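Local coordinates for succinoglycan biosynthesis protein (Bacillus cereus ATCC 14579, PDB 3B55), which binds calcium and, from its kinship with erythromycin esterases, may be a hydrolase, though its reaction is not established, at residues N369-I374 / V419-G424; I385-A390 / T396-Q401. The protein carries 1 engineered substitution. All blocks are in the same frame, centred on the assembly; numbering follows the deposited sequence.

Contact 1. Residues N369-I374 / V419-G424; sequences NSYNYI and VDISLG
The phenol ring of Tyr371 meets the segment Val419-Gly424 with one face and one edge. Over the face lies Leu423, whose CB stands 3.7 Å from the centroid of the Tyr371 ring and 23° off the ring normal, displaced toward the rim: a CH-pi contact. The two side chains slide past each other in opposite directions, and Leu423 CD2 lies 3.7 Å from Tyr371 CD1. At the edge, in the plane of the ring, sits Ile421 O, 3.1 Å from Tyr371 CE2. The methyl CG2 of Ile421 adds an apolar touch on Tyr371 CE2 at 3.8 Å, its side chain crossing the tyrosine at about a right angle.

The hydroxyl makes the polar half of the contact. Leu423 N donates to Tyr371 OH over 3.0 Å, nearly straight at 168°, so a buried amide in the first turn of helix 423-426 finds an acceptor in a side chain. The CB of Tyr371 already points toward 419-424, and CG, set beside the backbone N (chi1 -71°), carries the ring on until OH meets Leu423 N. His402 meets the ring edge-to-face, and Trp397 also packs against it.

At the helix start, Ser370 is the N-cap, its OG accepting a weak bond from Tyr373 N. The general lesson is of a tyrosine reaching from one helix start to another: within the erythromycin esterase-like fold, it joins helix 371-376 to the strand-to-helix junction that follows the two-stranded antiparallel sheet of 402-405 and 418-421.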
loop_
_atom_site.group_PDB
_atom_site.type_symbol
_atom_site.label_atom_id
_atom_site.label_comp_id
_atom_site.label_asym_id
_atom_site.label_seq_id
_atom_site.Cartn_x
_atom_site.Cartn_y
_atom_site.Cartn_z
ATOM N N ASN A 369 11.943 25.988 -2.576
ATOM C CA ASN A 369 12.613 25.038 -3.464
ATOM C C ASN A 369 11.978 23.663 -3.365
ATOM O O ASN A 369 12.352 22.746 -4.096
ATOM C CB ASN A 369 14.093 24.898 -3.119
ATOM C CG ASN A 369 14.839 26.196 -3.230
ATOM O OD1 ASN A 369 14.760 26.886 -4.246
ATOM N ND2 ASN A 369 15.581 26.538 -2.183
ATOM N N SER A 370 11.023 23.511 -2.456
ATOM C CA SER A 370 10.373 22.223 -2.296
ATOM C C SER A 370 9.237 22.048 -3.296
ATOM O O SER A 370 8.635 23.026 -3.754
ATOM C CB SER A 370 9.842 22.068 -0.867
ATOM O OG SER A 370 8.717 22.889 -0.613
ATOM N N TYR A 371 8.971 20.795 -3.649
ATOM C CA TYR A 371 7.897 20.457 -4.565
ATOM C C TYR A 371 6.555 20.920 -4.011
ATOM O O TYR A 371 5.663 21.301 -4.771
ATOM C CB TYR A 371 7.863 18.947 -4.784
ATOM C CG TYR A 371 9.022 18.424 -5.600
ATOM C CD1 TYR A 371 9.116 18.703 -6.962
ATOM C CD2 TYR A 371 10.003 17.618 -5.022
ATOM C CE1 TYR A 371 10.145 18.183 -7.730
ATOM C CE2 TYR A 371 11.039 17.103 -5.777
ATOM C CZ TYR A 371 11.103 17.381 -7.133
ATOM O OH TYR A 371 12.101 16.821 -7.898
ATOM N N ASN A 372 6.418 20.880 -2.688
ATOM C CA ASN A 372 5.185 21.292 -2.010
ATOM C C ASN A 372 4.857 22.761 -2.283
ATOM O O ASN A 372 3.749 23.100 -2.714
ATOM C CB ASN A 372 5.334 21.069 -0.503
ATOM C CG ASN A 372 5.473 19.602 -0.147
ATOM O OD1 ASN A 372 4.479 18.895 0.008
ATOM N ND2 ASN A 372 6.711 19.132 -0.035
ATOM N N TYR A 373 5.826 23.630 -2.030
ATOM C CA TYR A 373 5.644 25.060 -2.251
ATOM C C TYR A 373 5.348 25.339 -3.721
ATOM O O TYR A 373 4.397 26.047 -4.054
ATOM C CB TYR A 373 6.913 25.821 -1.867
ATOM C CG TYR A 373 6.789 27.319 -2.031
ATOM C CD1 TYR A 373 6.255 28.105 -1.011
ATOM C CD2 TYR A 373 7.173 27.951 -3.220
ATOM C CE1 TYR A 373 6.099 29.474 -1.161
ATOM C CE2 TYR A 373 7.022 29.332 -3.383
ATOM C CZ TYR A 373 6.479 30.084 -2.343
ATOM O OH TYR A 373 6.294 31.439 -2.479
ATOM N N ILE A 374 6.188 24.792 -4.592
ATOM C CA ILE A 374 6.053 24.993 -6.021
ATOM C C ILE A 374 4.705 24.525 -6.570
ATOM O O ILE A 374 4.019 25.295 -7.246
ATOM C CB ILE A 374 7.245 24.343 -6.741
ATOM C CG1 ILE A 374 8.515 25.120 -6.357
ATOM C CG2 ILE A 374 7.030 24.351 -8.248
ATOM C CD1 ILE A 374 9.820 24.515 -6.844
ATOM N N VAL A 419 12.233 15.022 2.935
ATOM C CA VAL A 419 13.279 14.183 2.366
ATOM C C VAL A 419 13.520 14.662 0.938
ATOM O O VAL A 419 12.650 15.296 0.348
ATOM C CB VAL A 419 12.863 12.683 2.321
ATOM C CG1 VAL A 419 12.664 12.153 3.730
ATOM C CG2 VAL A 419 11.590 12.514 1.500
ATOM N N ASP A 420 14.702 14.387 0.397
ATOM C CA ASP A 420 15.013 14.781 -0.973
ATOM C C ASP A 420 14.488 13.718 -1.914
ATOM O O ASP A 420 14.473 12.537 -1.582
ATOM C CB ASP A 420 16.518 14.931 -1.175
ATOM C CG ASP A 420 17.020 16.319 -0.817
ATOM O OD1 ASP A 420 18.248 16.543 -0.928
ATOM O OD2 ASP A 420 16.191 17.178 -0.435
ATOM N N ILE A 421 14.053 14.127 -3.097
ATOM C CA ILE A 421 13.510 13.170 -4.046
ATOM C C ILE A 421 13.435 13.804 -5.418
ATOM O O ILE A 421 13.376 15.025 -5.533
ATOM C CB ILE A 421 12.068 12.735 -3.621
ATOM C CG1 ILE A 421 11.587 11.558 -4.475
ATOM C CG2 ILE A 421 11.081 13.903 -3.810
ATOM C CD1 ILE A 421 10.187 11.107 -4.125
ATOM N N SER A 422 13.446 12.964 -6.450
ATOM C CA SER A 422 13.326 13.410 -7.836
ATOM C C SER A 422 11.891 13.029 -8.191
ATOM O O SER A 422 11.589 11.862 -8.468
ATOM C CB SER A 422 14.303 12.657 -8.727
ATOM O OG SER A 422 15.620 12.882 -8.276
ATOM N N LEU A 423 11.000 14.011 -8.156
ATOM C CA LEU A 423 9.594 13.758 -8.426
ATOM C C LEU A 423 9.329 13.050 -9.740
ATOM O O LEU A 423 8.520 12.124 -9.790
ATOM C CB LEU A 423 8.807 15.066 -8.370
ATOM C CG LEU A 423 7.320 14.891 -8.051
ATOM C CD1 LEU A 423 7.163 14.217 -6.686
ATOM C CD2 LEU A 423 6.644 16.248 -8.058
ATOM N N GLY A 424 9.997 13.493 -10.802
ATOM C CA GLY A 424 9.812 12.878 -12.104
ATOM C C GLY A 424 10.241 11.422 -12.152
ATOM O O GLY A 424 9.736 10.654 -12.966
#

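Contact 2. Residues I385-A390 / T396-Q401; sequences IDLRKA and TWLNEQ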
loop_
_atom_site.group_PDB
_atom_site.type_symbol
_atom_site.label_atom_id
_atom_site.label_comp_id
_atom_site.label_asym_id
_atom_site.label_seq_id
_atom_site.Cartn_x
_atom_site.Cartn_y
_atom_site.Cartn_z
ATOM N N ILE A 385 -1.531 15.693 -12.784
ATOM C CA ILE A 385 -0.752 15.958 -13.979
ATOM C C ILE A 385 0.154 14.795 -14.320
ATOM O O ILE A 385 0.596 14.061 -13.433
ATOM C CB ILE A 385 0.105 17.226 -13.772
ATOM C CG1 ILE A 385 1.012 17.457 -14.977
ATOM C CG2 ILE A 385 0.915 17.094 -12.491
ATOM C CD1 ILE A 385 1.492 18.895 -15.088
ATOM N N ASP A 386 0.428 14.631 -15.611
ATOM C CA ASP A 386 1.301 13.559 -16.069
ATOM C C ASP A 386 2.732 14.093 -16.078
ATOM O O ASP A 386 3.102 14.887 -16.949
ATOM C CB ASP A 386 0.918 13.119 -17.482
ATOM C CG ASP A 386 1.557 11.797 -17.871
ATOM O OD1 ASP A 386 2.692 11.534 -17.426
ATOM O OD2 ASP A 386 0.928 11.030 -18.633
ATOM N N LEU A 387 3.528 13.667 -15.103
ATOM C CA LEU A 387 4.918 14.102 -14.996
ATOM C C LEU A 387 5.761 13.595 -16.170
ATOM O O LEU A 387 6.786 14.180 -16.509
ATOM C CB LEU A 387 5.522 13.606 -13.675
ATOM C CG LEU A 387 4.786 14.014 -12.389
ATOM C CD1 LEU A 387 5.471 13.396 -11.185
ATOM C CD2 LEU A 387 4.747 15.525 -12.264
ATOM N N ARG A 388 5.322 12.505 -16.786
ATOM C CA ARG A 388 6.054 11.937 -17.910
ATOM C C ARG A 388 5.960 12.811 -19.156
ATOM O O ARG A 388 6.741 12.651 -20.089
ATOM C CB ARG A 388 5.515 10.546 -18.233
ATOM C CG ARG A 388 5.682 9.539 -17.117
ATOM C CD ARG A 388 4.842 8.306 -17.394
ATOM N NE ARG A 388 3.439 8.670 -17.569
ATOM C CZ ARG A 388 2.456 7.802 -17.797
ATOM N NH1 ARG A 388 2.717 6.503 -17.875
ATOM N NH2 ARG A 388 1.211 8.239 -17.957
ATOM N N LYS A 389 5.010 13.740 -19.165
ATOM C CA LYS A 389 4.813 14.622 -20.311
ATOM C C LYS A 389 5.459 16.003 -20.171
ATOM O O LYS A 389 5.314 16.842 -21.051
ATOM C CB LYS A 389 3.316 14.795 -20.581
ATOM C CG LYS A 389 2.590 13.524 -20.999
ATOM C CD LYS A 389 2.973 13.074 -22.406
ATOM C CE LYS A 389 1.977 12.046 -22.936
ATOM N NZ LYS A 389 2.214 11.704 -24.365
ATOM N N ALA A 390 6.174 16.241 -19.077
ATOM C CA ALA A 390 6.819 17.538 -18.853
ATOM C C ALA A 390 7.870 17.897 -19.913
ATOM O O ALA A 390 8.572 17.025 -20.420
ATOM C CB ALA A 390 7.447 17.566 -17.475
ATOM N N THR A 396 13.533 19.101 -16.558
ATOM C CA THR A 396 14.847 19.012 -15.917
ATOM C C THR A 396 14.718 19.116 -14.405
ATOM O O THR A 396 15.341 18.369 -13.662
ATOM C CB THR A 396 15.769 20.153 -16.397
ATOM O OG1 THR A 396 15.856 20.129 -17.829
ATOM C CG2 THR A 396 17.164 20.003 -15.797
ATOM N N TRP A 397 13.910 20.071 -13.964
ATOM C CA TRP A 397 13.670 20.305 -12.544
ATOM C C TRP A 397 13.037 19.074 -11.882
ATOM O O TRP A 397 13.357 18.746 -10.743
ATOM C CB TRP A 397 12.765 21.529 -12.404
ATOM C CG TRP A 397 12.135 21.709 -11.067
ATOM C CD1 TRP A 397 12.721 22.201 -9.935
ATOM C CD2 TRP A 397 10.775 21.432 -10.730
ATOM N NE1 TRP A 397 11.807 22.249 -8.914
ATOM C CE2 TRP A 397 10.603 21.776 -9.372
ATOM C CE3 TRP A 397 9.685 20.909 -11.438
ATOM C CZ2 TRP A 397 9.379 21.634 -8.712
ATOM C CZ3 TRP A 397 8.465 20.765 -10.785
ATOM C CH2 TRP A 397 8.326 21.120 -9.430
ATOM N N LEU A 398 12.145 18.394 -12.604
ATOM C CA LEU A 398 11.487 17.204 -12.079
ATOM C C LEU A 398 12.455 16.028 -11.938
ATOM O O LEU A 398 12.184 15.073 -11.203
ATOM C CB LEU A 398 10.321 16.783 -12.980
ATOM C CG LEU A 398 9.001 17.548 -12.873
ATOM C CD1 LEU A 398 8.022 17.026 -13.911
ATOM C CD2 LEU A 398 8.424 17.386 -11.473
ATOM N N ASN A 399 13.581 16.087 -12.643
ATOM C CA ASN A 399 14.560 15.007 -12.569
ATOM C C ASN A 399 15.727 15.301 -11.643
ATOM O O ASN A 399 16.723 14.585 -11.635
ATOM C CB ASN A 399 15.074 14.648 -13.966
ATOM C CG ASN A 399 14.190 13.631 -14.662
ATOM O OD1 ASN A 399 13.071 13.941 -15.086
ATOM N ND2 ASN A 399 14.685 12.399 -14.769
ATOM N N GLU A 400 15.594 16.362 -10.864
ATOM C CA GLU A 400 16.622 16.737 -9.913
ATOM C C GLU A 400 16.079 16.501 -8.513
ATOM O O GLU A 400 14.866 16.481 -8.310
ATOM C CB GLU A 400 16.987 18.207 -10.086
ATOM C CG GLU A 400 17.811 18.503 -11.320
ATOM C CD GLU A 400 17.917 19.986 -11.588
ATOM O OE1 GLU A 400 17.439 20.773 -10.741
ATOM O OE2 GLU A 400 18.479 20.365 -12.638
ATOM N N GLN A 401 16.977 16.312 -7.553
ATOM C CA GLN A 401 16.580 16.087 -6.170
ATOM C C GLN A 401 16.168 17.386 -5.479
ATOM O O GLN A 401 16.934 18.343 -5.445
ATOM C CB GLN A 401 17.731 15.448 -5.397
ATOM C CG GLN A 401 17.971 13.985 -5.722
ATOM C CD GLN A 401 17.795 13.101 -4.506
ATOM O OE1 GLN A 401 16.848 12.318 -4.423
ATOM N NE2 GLN A 401 18.703 13.230 -3.546
#
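The backbone from Ile385 to Ala390 leaves strand 382-386 of the large mixed sheet and winds into a 3-10 turn, while segment 396-401 begins within helix 392-398 and runs out of it, becoming extended at Glu400 and Gln401; this is a strand-to-helix connection through a 3-10 segment, with an Asx turn at Asp386, in the erythromycin esterase-like fold. The two backbones come closest at Leu387 and Leu398, whose CA atoms are 7.8 Å apart, and only side chains bridge the gap.

Leu398 does most of the bridging. Its methyl CD1 makes the closer approaches, to Ala390 CB at 3.7 Å and to Leu387 CD2 at 4.0 Å, with Leu398 CD2 slightly farther from Leu387 CD2. The two leucines cross at about a right angle. The CB of Leu398 points toward 385-390, and a chi1 of -78° with chi2 near 180° brings CD1 to both partners. Leu423 packs on both leucines, and Trp45 of helix 39-49 touches Ala390.

The turn that presents Leu387 and Ala390 is braced from within. Lys389 N bonds to Asp386 O, and Asp386 OD1 accepts from Arg388 N, closing the Asx turn. The same carboxylate is gripped side-on by the guanidinium in a salt bridge: Arg388 NH2 approaches Asp386 OD2 from above the carboxylate plane, whereas Arg388 NE reaches the syn side of Asp386 OD1 at 3.0 Å in an almost perfectly straight bond of 179°.

Followed from the N terminus, the chain enters helix 371-376, then strand 382-386 of the mixed sheet, the 3-10 turn and helix 392-398, and returns through the small antiparallel sheet to helix 423-426. Contact 2 closes a short loop, with five residues between its segments, and contact 1 closes a longer one of 44 residues that encloses it entirely. Their centres lie about 10 Å apart, and the two meet directly: Gly424 N probably bonds to Leu398 O at 2.7 Å, and Tyr371 CD1 packs 3.4 Å from Trp397 CZ2. A small closure within a larger one thus ties the three short helices 371-376, 392-398 and 423-426 to the small sheet and to strand 382-386.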